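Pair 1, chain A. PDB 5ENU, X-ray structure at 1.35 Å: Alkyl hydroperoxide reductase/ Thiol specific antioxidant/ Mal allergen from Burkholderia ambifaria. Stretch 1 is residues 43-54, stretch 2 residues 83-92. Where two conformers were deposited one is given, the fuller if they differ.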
# COMPACT_ATOMS: atom_id res chain seq x y z
N PHE A 43 2.69 0.76 -0.03
CA PHE A 43 3.46 0.47 -1.24
C PHE A 43 4.84 -0.02 -0.84
O PHE A 43 5.49 0.58 0.03
CB PHE A 43 3.63 1.74 -2.09
CG PHE A 43 2.36 2.21 -2.75
CD1 PHE A 43 1.38 2.87 -2.03
CD2 PHE A 43 2.15 1.99 -4.12
CE1 PHE A 43 0.22 3.30 -2.65
CE2 PHE A 43 0.98 2.42 -4.76
CZ PHE A 43 0.01 3.07 -4.01
N TYR A 44 5.26 -1.13 -1.45
CA TYR A 44 6.57 -1.71 -1.15
C TYR A 44 7.29 -2.02 -2.45
O TYR A 44 6.64 -2.36 -3.45
CB TYR A 44 6.45 -2.97 -0.27
CG TYR A 44 5.64 -4.10 -0.89
CD1 TYR A 44 4.24 -4.13 -0.81
CD2 TYR A 44 6.29 -5.15 -1.55
CE1 TYR A 44 3.52 -5.19 -1.38
CE2 TYR A 44 5.57 -6.21 -2.11
CZ TYR A 44 4.19 -6.22 -2.02
OH TYR A 44 3.47 -7.25 -2.58
N PRO A 45 8.62 -1.88 -2.50
CA PRO A 45 9.31 -1.98 -3.80
C PRO A 45 9.14 -3.32 -4.53
O PRO A 45 8.90 -3.30 -5.74
CB PRO A 45 10.78 -1.69 -3.45
CG PRO A 45 10.76 -0.95 -2.17
CD PRO A 45 9.46 -1.27 -1.45
N LYS A 46 9.27 -4.46 -3.85
CA LYS A 46 9.39 -5.71 -4.61
C LYS A 46 9.09 -6.94 -3.76
O LYS A 46 9.68 -7.11 -2.69
CB LYS A 46 10.80 -5.87 -5.20
N ASP A 47 8.22 -7.82 -4.27
CA ASP A 47 8.02 -9.12 -3.64
C ASP A 47 9.36 -9.82 -3.44
O ASP A 47 10.25 -9.75 -4.29
CB ASP A 47 7.16 -10.02 -4.54
CG ASP A 47 5.69 -9.61 -4.62
OD1 ASP A 47 5.27 -8.67 -3.91
OD2 ASP A 47 4.94 -10.24 -5.41
N ASN A 48 9.49 -10.48 -2.29
CA ASN A 48 10.57 -11.42 -1.97
C ASN A 48 11.88 -10.76 -1.56
O ASN A 48 12.88 -11.47 -1.41
CB ASN A 48 10.81 -12.49 -3.03
CG ASN A 48 9.57 -13.29 -3.29
OD1 ASN A 48 9.05 -13.94 -2.39
ND2 ASN A 48 9.02 -13.18 -4.51
N THR A 49 11.91 -9.45 -1.38
CA THR A 49 13.14 -8.84 -0.89
C THR A 49 13.09 -8.77 0.63
O THR A 49 12.01 -8.88 1.24
CB THR A 49 13.29 -7.44 -1.49
OG1 THR A 49 12.17 -6.64 -1.11
CG2 THR A 49 13.37 -7.50 -3.00
N PRO A 50 14.24 -8.57 1.29
CA PRO A 50 14.25 -8.61 2.77
C PRO A 50 13.34 -7.59 3.43
O PRO A 50 12.57 -7.95 4.33
CB PRO A 50 15.74 -8.40 3.11
CG PRO A 50 16.48 -8.91 1.91
CD PRO A 50 15.61 -8.55 0.73
N GLY A 51 13.42 -6.32 3.02
CA GLY A 51 12.64 -5.28 3.68
C GLY A 51 11.15 -5.46 3.44
O GLY A 51 10.33 -5.28 4.35
N CYS A 52 10.77 -5.83 2.21
CA CYS A 52 9.36 -6.01 1.89
C CYS A 52 8.80 -7.26 2.57
O CYS A 52 7.62 -7.27 2.96
CB CYS A 52 9.19 -6.06 0.37
SG CYS A 52 9.80 -4.57 -0.43
N THR A 53 9.63 -8.28 2.79
CA THR A 53 9.20 -9.44 3.55
C THR A 53 8.97 -9.07 5.01
O THR A 53 7.92 -9.40 5.59
CB THR A 53 10.26 -10.55 3.41
OG1 THR A 53 10.36 -10.93 2.03
CG2 THR A 53 9.91 -11.77 4.27
N THR A 54 9.91 -8.35 5.63
CA THR A 54 9.73 -7.94 7.02
C THR A 54 8.48 -7.06 7.16
O THR A 54 7.68 -7.26 8.08
CB THR A 54 10.96 -7.19 7.52
OG1 THR A 54 12.11 -8.05 7.43
CG2 THR A 54 10.78 -6.73 8.97
N SER A 83 3.35 -13.61 -8.88
CA SER A 83 4.32 -13.34 -7.83
C SER A 83 3.61 -13.06 -6.52
O SER A 83 4.01 -13.57 -5.46
CB SER A 83 5.17 -12.14 -8.24
OG SER A 83 6.11 -11.80 -7.24
N HIS A 84 2.55 -12.25 -6.56
CA HIS A 84 1.81 -11.93 -5.34
C HIS A 84 1.20 -13.17 -4.71
O HIS A 84 1.22 -13.32 -3.48
CB HIS A 84 0.70 -10.93 -5.65
CG HIS A 84 1.14 -9.51 -5.74
ND1 HIS A 84 2.45 -9.10 -5.56
CD2 HIS A 84 0.42 -8.39 -5.94
CE1 HIS A 84 2.51 -7.78 -5.64
NE2 HIS A 84 1.29 -7.33 -5.89
N ASP A 85 0.63 -14.07 -5.51
CA ASP A 85 0.07 -15.29 -4.94
C ASP A 85 1.14 -16.08 -4.19
O ASP A 85 0.89 -16.61 -3.10
CB ASP A 85 -0.53 -16.17 -6.04
CG ASP A 85 -1.88 -15.67 -6.55
OD1 ASP A 85 -2.55 -14.87 -5.86
OD2 ASP A 85 -2.26 -16.09 -7.66
N ASN A 86 2.32 -16.20 -4.80
CA ASN A 86 3.42 -16.92 -4.17
C ASN A 86 3.89 -16.23 -2.90
O ASN A 86 4.10 -16.88 -1.87
CB ASN A 86 4.57 -17.06 -5.17
CG ASN A 86 4.34 -18.20 -6.15
OD1 ASN A 86 4.06 -19.32 -5.74
ND2 ASN A 86 4.45 -17.91 -7.44
N PHE A 87 4.05 -14.90 -2.96
CA PHE A 87 4.56 -14.15 -1.82
C PHE A 87 3.56 -14.16 -0.67
O PHE A 87 3.94 -14.37 0.49
CB PHE A 87 4.83 -12.72 -2.31
CG PHE A 87 5.52 -11.81 -1.31
CD1 PHE A 87 6.72 -12.16 -0.73
CD2 PHE A 87 5.02 -10.54 -1.05
CE1 PHE A 87 7.37 -11.30 0.15
CE2 PHE A 87 5.65 -9.70 -0.19
CZ PHE A 87 6.82 -10.07 0.41
N LYS A 88 2.27 -13.97 -0.98
CA LYS A 88 1.23 -14.06 0.05
C LYS A 88 1.20 -15.44 0.69
O LYS A 88 1.04 -15.56 1.92
CB LYS A 88 -0.13 -13.72 -0.58
CG LYS A 88 -1.33 -13.82 0.37
CD LYS A 88 -2.59 -13.43 -0.36
CE LYS A 88 -3.84 -13.82 0.42
NZ LYS A 88 -4.10 -12.95 1.58
N ALA A 89 1.35 -16.51 -0.11
CA ALA A 89 1.36 -17.86 0.44
C ALA A 89 2.60 -18.10 1.31
O ALA A 89 2.50 -18.70 2.39
CB ALA A 89 1.29 -18.88 -0.70
N LYS A 90 3.77 -17.65 0.86
CA LYS A 90 5.00 -17.87 1.61
C LYS A 90 4.94 -17.21 2.98
O LYS A 90 5.41 -17.79 3.97
CB LYS A 90 6.19 -17.33 0.81
CG LYS A 90 7.52 -17.49 1.54
CD LYS A 90 8.71 -17.28 0.64
CE LYS A 90 8.90 -15.87 0.29
NZ LYS A 90 10.16 -15.71 -0.48
N LEU A 91 4.40 -16.00 3.05
CA LEU A 91 4.32 -15.25 4.29
C LEU A 91 3.02 -15.48 5.04
O LEU A 91 2.85 -14.95 6.15
CB LEU A 91 4.50 -13.75 4.01
CG LEU A 91 5.92 -13.20 3.78
CD1 LEU A 91 6.62 -13.84 2.58
CD2 LEU A 91 5.84 -11.69 3.61
N GLU A 92 2.09 -16.23 4.46
CA GLU A 92 0.78 -16.47 5.07
C GLU A 92 0.09 -15.15 5.42
O GLU A 92 -0.44 -14.96 6.52
CB GLU A 92 0.87 -17.41 6.27
CG GLU A 92 1.57 -18.71 5.92
CD GLU A 92 1.53 -19.73 7.05
OE1 GLU A 92 1.01 -19.39 8.14
OE2 GLU A 92 2.01 -20.86 6.83
O HOH W 1 6.71 -14.51 -5.39
O HOH W 2 8.82 -12.64 -7.04
O HOH W 3 10.94 -13.45 1.08

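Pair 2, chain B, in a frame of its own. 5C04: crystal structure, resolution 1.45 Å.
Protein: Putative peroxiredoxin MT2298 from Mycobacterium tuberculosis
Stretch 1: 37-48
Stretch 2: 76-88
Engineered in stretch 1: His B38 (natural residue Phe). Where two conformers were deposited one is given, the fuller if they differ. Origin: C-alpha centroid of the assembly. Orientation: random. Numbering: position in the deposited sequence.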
# COMPACT_ATOMS: atom_id res chain seq x y z
N PHE B 37 -4.33 4.22 -14.64
CA PHE B 37 -3.22 4.02 -13.66
C PHE B 37 -3.08 5.29 -12.84
O PHE B 37 -3.19 6.39 -13.38
CB PHE B 37 -1.91 3.71 -14.37
CG PHE B 37 -1.88 2.35 -15.01
CD1 PHE B 37 -2.33 2.15 -16.31
CD2 PHE B 37 -1.35 1.26 -14.33
CE1 PHE B 37 -2.27 0.89 -16.91
CE2 PHE B 37 -1.28 0.01 -14.93
CZ PHE B 37 -1.75 -0.18 -16.20
N HIS B 38 -2.80 5.15 -11.55
CA HIS B 38 -2.57 6.34 -10.73
C HIS B 38 -1.67 6.02 -9.55
O HIS B 38 -1.60 4.86 -9.14
CB HIS B 38 -3.88 6.99 -10.29
CG HIS B 38 -4.64 6.17 -9.32
ND1 HIS B 38 -4.54 6.39 -7.96
CD2 HIS B 38 -5.42 5.08 -9.48
CE1 HIS B 38 -5.27 5.50 -7.33
NE2 HIS B 38 -5.82 4.70 -8.21
N PRO B 39 -0.97 7.04 -9.03
CA PRO B 39 -0.05 6.84 -7.93
C PRO B 39 -0.56 6.18 -6.63
O PRO B 39 -0.10 5.09 -6.29
CB PRO B 39 0.46 8.27 -7.66
CG PRO B 39 0.48 8.89 -8.99
CD PRO B 39 -0.70 8.30 -9.74
N LEU B 40 -1.46 6.82 -5.89
CA LEU B 40 -1.74 6.37 -4.54
C LEU B 40 -3.10 6.80 -4.02
O LEU B 40 -3.46 7.99 -4.07
CB LEU B 40 -0.71 6.93 -3.56
CG LEU B 40 0.72 6.34 -3.53
CD1 LEU B 40 1.59 7.13 -2.55
CD2 LEU B 40 0.68 4.85 -3.20
N ALA B 41 -3.82 5.83 -3.45
CA ALA B 41 -5.00 6.15 -2.65
C ALA B 41 -4.70 7.20 -1.60
O ALA B 41 -3.61 7.24 -1.04
CB ALA B 41 -5.53 4.90 -1.97
N PHE B 42 -5.70 8.04 -1.34
CA PHE B 42 -5.67 9.01 -0.23
C PHE B 42 -4.59 10.06 -0.44
O PHE B 42 -3.99 10.56 0.55
CB PHE B 42 -5.40 8.37 1.13
CG PHE B 42 -6.31 7.26 1.51
CD1 PHE B 42 -7.63 7.49 1.85
CD2 PHE B 42 -5.80 5.96 1.61
CE1 PHE B 42 -8.45 6.42 2.26
CE2 PHE B 42 -6.62 4.92 2.00
CZ PHE B 42 -7.92 5.15 2.29
N THR B 43 -4.30 10.37 -1.70
CA THR B 43 -3.51 11.54 -2.04
C THR B 43 -4.34 12.52 -2.87
O THR B 43 -5.32 12.16 -3.52
CB THR B 43 -2.18 11.18 -2.74
OG1 THR B 43 -2.45 10.57 -4.00
CG2 THR B 43 -1.32 10.30 -1.89
N GLY B 44 -3.93 13.79 -2.86
CA GLY B 44 -4.80 14.87 -3.35
C GLY B 44 -5.14 14.82 -4.80
O GLY B 44 -6.31 14.94 -5.18
N ILE B 45 -4.14 14.71 -5.66
CA ILE B 45 -4.39 14.71 -7.09
C ILE B 45 -5.15 13.44 -7.51
O ILE B 45 -6.13 13.52 -8.26
CB ILE B 45 -3.13 14.92 -7.94
CG1 ILE B 45 -2.53 16.31 -7.63
CG2 ILE B 45 -3.44 14.76 -9.41
CD1 ILE B 45 -1.19 16.51 -8.30
N CYS B 46 -4.75 12.28 -7.00
CA CYS B 46 -5.48 11.03 -7.30
C CYS B 46 -6.93 11.14 -6.87
O CYS B 46 -7.81 10.69 -7.58
CB CYS B 46 -4.82 9.84 -6.61
SG CYS B 46 -3.18 9.43 -7.29
N GLN B 47 -7.19 11.72 -5.70
CA GLN B 47 -8.56 11.93 -5.22
C GLN B 47 -9.34 12.80 -6.22
O GLN B 47 -10.48 12.46 -6.58
CB GLN B 47 -8.57 12.59 -3.83
CG GLN B 47 -9.99 12.65 -3.25
CD GLN B 47 -10.37 11.35 -2.61
OE1 GLN B 47 -9.67 10.86 -1.72
NE2 GLN B 47 -11.45 10.72 -3.09
N GLY B 48 -8.74 13.86 -6.68
CA GLY B 48 -9.42 14.74 -7.62
C GLY B 48 -9.75 14.01 -8.90
O GLY B 48 -10.84 14.20 -9.47
N PRO B 76 -7.48 -3.91 0.78
CA PRO B 76 -8.09 -3.22 1.94
C PRO B 76 -7.96 -1.70 1.88
O PRO B 76 -8.84 -0.99 2.35
CB PRO B 76 -7.31 -3.80 3.14
CG PRO B 76 -6.87 -5.14 2.67
CD PRO B 76 -6.54 -4.96 1.20
N THR B 77 -6.82 -1.19 1.37
CA THR B 77 -6.68 0.24 1.17
C THR B 77 -7.75 0.77 0.23
O THR B 77 -8.39 1.79 0.49
CB THR B 77 -5.28 0.56 0.63
OG1 THR B 77 -4.33 0.26 1.67
CG2 THR B 77 -5.13 2.02 0.23
N HIS B 78 -7.88 0.07 -0.90
CA HIS B 78 -8.83 0.50 -1.92
C HIS B 78 -10.27 0.35 -1.48
O HIS B 78 -11.10 1.19 -1.85
CB HIS B 78 -8.55 -0.24 -3.21
CG HIS B 78 -7.25 0.16 -3.84
ND1 HIS B 78 -6.63 -0.59 -4.80
CD2 HIS B 78 -6.44 1.23 -3.61
CE1 HIS B 78 -5.51 0.01 -5.17
NE2 HIS B 78 -5.36 1.11 -4.45
N LYS B 79 -10.57 -0.65 -0.65
CA LYS B 79 -11.92 -0.79 -0.12
C LYS B 79 -12.34 0.39 0.75
O LYS B 79 -13.43 0.96 0.56
CB LYS B 79 -12.07 -2.11 0.66
CG LYS B 79 -13.48 -2.35 1.21
CD LYS B 79 -14.54 -2.32 0.11
CE LYS B 79 -15.89 -2.82 0.61
NZ LYS B 79 -16.93 -2.68 -0.45
N ILE B 80 -11.50 0.79 1.70
CA ILE B 80 -11.80 1.93 2.55
C ILE B 80 -11.89 3.23 1.71
O ILE B 80 -12.77 4.07 1.88
CB ILE B 80 -10.75 2.08 3.68
CG1 ILE B 80 -10.80 0.88 4.63
CG2 ILE B 80 -10.94 3.40 4.40
CD1 ILE B 80 -12.12 0.67 5.35
N TRP B 81 -10.94 3.41 0.80
CA TRP B 81 -10.91 4.62 -0.02
C TRP B 81 -12.19 4.70 -0.86
O TRP B 81 -12.83 5.75 -0.94
CB TRP B 81 -9.67 4.62 -0.91
CG TRP B 81 -9.38 5.95 -1.54
CD1 TRP B 81 -9.59 7.19 -1.01
CD2 TRP B 81 -8.80 6.17 -2.84
NE1 TRP B 81 -9.16 8.17 -1.88
CE2 TRP B 81 -8.68 7.57 -3.02
CE3 TRP B 81 -8.36 5.32 -3.84
CZ2 TRP B 81 -8.14 8.12 -4.17
CZ3 TRP B 81 -7.83 5.88 -5.00
CH2 TRP B 81 -7.73 7.26 -5.16
N ALA B 82 -12.56 3.57 -1.47
CA ALA B 82 -13.77 3.52 -2.30
C ALA B 82 -15.03 3.74 -1.49
O ALA B 82 -15.93 4.50 -1.93
CB ALA B 82 -13.87 2.19 -3.02
N THR B 83 -15.11 3.13 -0.31
CA THR B 83 -16.28 3.34 0.55
C THR B 83 -16.41 4.80 0.98
O THR B 83 -17.49 5.41 0.87
CB THR B 83 -16.25 2.43 1.77
OG1 THR B 83 -16.27 1.08 1.32
CG2 THR B 83 -17.43 2.71 2.69
N GLN B 84 -15.32 5.40 1.45
CA GLN B 84 -15.37 6.77 1.92
C GLN B 84 -15.58 7.79 0.78
O GLN B 84 -16.12 8.88 0.99
CB GLN B 84 -14.12 7.06 2.76
CG GLN B 84 -14.10 6.22 4.04
CD GLN B 84 -12.92 6.49 4.95
OE1 GLN B 84 -12.11 7.39 4.72
NE2 GLN B 84 -12.85 5.72 6.03
N SER B 85 -15.16 7.44 -0.44
CA SER B 85 -15.25 8.34 -1.59
C SER B 85 -16.48 8.09 -2.47
O SER B 85 -16.72 8.87 -3.42
CB SER B 85 -14.01 8.20 -2.49
OG SER B 85 -12.81 8.40 -1.73
N GLY B 86 -17.20 7.00 -2.20
CA GLY B 86 -18.32 6.62 -3.03
C GLY B 86 -17.94 6.11 -4.41
O GLY B 86 -18.69 6.36 -5.40
N PHE B 87 -16.81 5.40 -4.50
CA PHE B 87 -16.39 4.82 -5.78
C PHE B 87 -17.06 3.45 -5.91
O PHE B 87 -16.87 2.58 -5.05
CB PHE B 87 -14.86 4.61 -5.85
CG PHE B 87 -14.03 5.85 -5.72
CD1 PHE B 87 -14.49 7.10 -6.10
CD2 PHE B 87 -12.74 5.75 -5.22
CE1 PHE B 87 -13.67 8.22 -5.99
CE2 PHE B 87 -11.92 6.86 -5.12
CZ PHE B 87 -12.39 8.09 -5.50
N THR B 88 -17.82 3.25 -6.99
CA THR B 88 -18.44 1.95 -7.26
C THR B 88 -17.81 1.18 -8.42
O THR B 88 -18.20 0.04 -8.69
CB THR B 88 -19.95 2.10 -7.55
OG1 THR B 88 -20.12 2.90 -8.72
CG2 THR B 88 -20.66 2.73 -6.38
O HOH W 4 -3.23 2.99 -4.09

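The sharpest difference lies where Asp A47 of pair 1 matches Ala B41 of pair 2: a carboxylate at the centre of a polar network in one, a bare methyl in the other. In pair 1, Asp A47 OD2 accepts hydrogen bonds from Ser A83 OG and from His A84 ND1, each at 2.7 Å, while Asp A47 OD1 accepts one from Tyr A44 OH at 2.7 Å, so OD2 ties the turn to the second helix, while the bond to OD1 stays within the first stretch and holds the tyrosine hydroxyl beside the carboxylate. In pair 2, Ala B41 CB packs against Thr B77 CG2 at 3.6 Å and Trp B81 CE3 at 3.4 Å. The matching histidine, His B78, reaches the loop through water 4, which lies 2.9 Å from His B78 NE2 and accepts a hydrogen bond from Ala B41 N at 3.0 Å.

The backbone frame is shared, with an RMSD of 0.4 Å over 14 central residues. In each pair a type II turn, Lys A46 to Thr A49 or Leu B40 to Thr B43, leads into a helix that crosses the second helix at -59° in pair 1 and -56° in pair 2. Thr A49 and Thr B43 coincide at the N-cap, and each hydroxyl bonds back across its turn: Thr A49 OG1 to Lys A46 O at 3.0 Å, Thr B43 OG1 to Leu B40 O at 2.8 Å. Cys A52 and Cys B46 also match; their SG atoms accept bonds from Lys A46 N at 3.5 Å and Leu B40 N at 3.4 Å.

An aromatic ring from the second helix fills the same space in both. The CA of Asp A47 sits over the face of Phe A87, 4.1 Å from the ring centroid; the CA of Ala B41 lies 3.6 Å from the centroid of the six-membered ring of Trp B81. The indole also offers a donor: Trp B81 NE1 bonds to Gln B47 OE1 at 2.7 Å, and Gln B47 NE2 continues to Ser B85 OG at 3.0 Å. At the matching positions of pair 1, Thr A53 OG1 meets the edge of Phe A87 at CE1, 3.6 Å away, and Leu A91 CD2 packs 3.7 Å from Thr A53 O.

Asn A48 matches Phe B42. Asn A48 OD1 accepts a bond from Lys A90 NZ at 2.8 Å; water 1 bridges Asn A48 ND2 to Ser A83 O, and water 2, held by a weak bond from Asn A48 ND2, donates to Ser A83 OG. Phe B42 instead packs CD1 against Trp B81 CD1 at 3.5 Å and CZ against Ile B80 CG2 at 4.1 Å. The engineered His B38, matching Tyr A44, brings CE1 within 3.5 Å of Trp B81 CZ3.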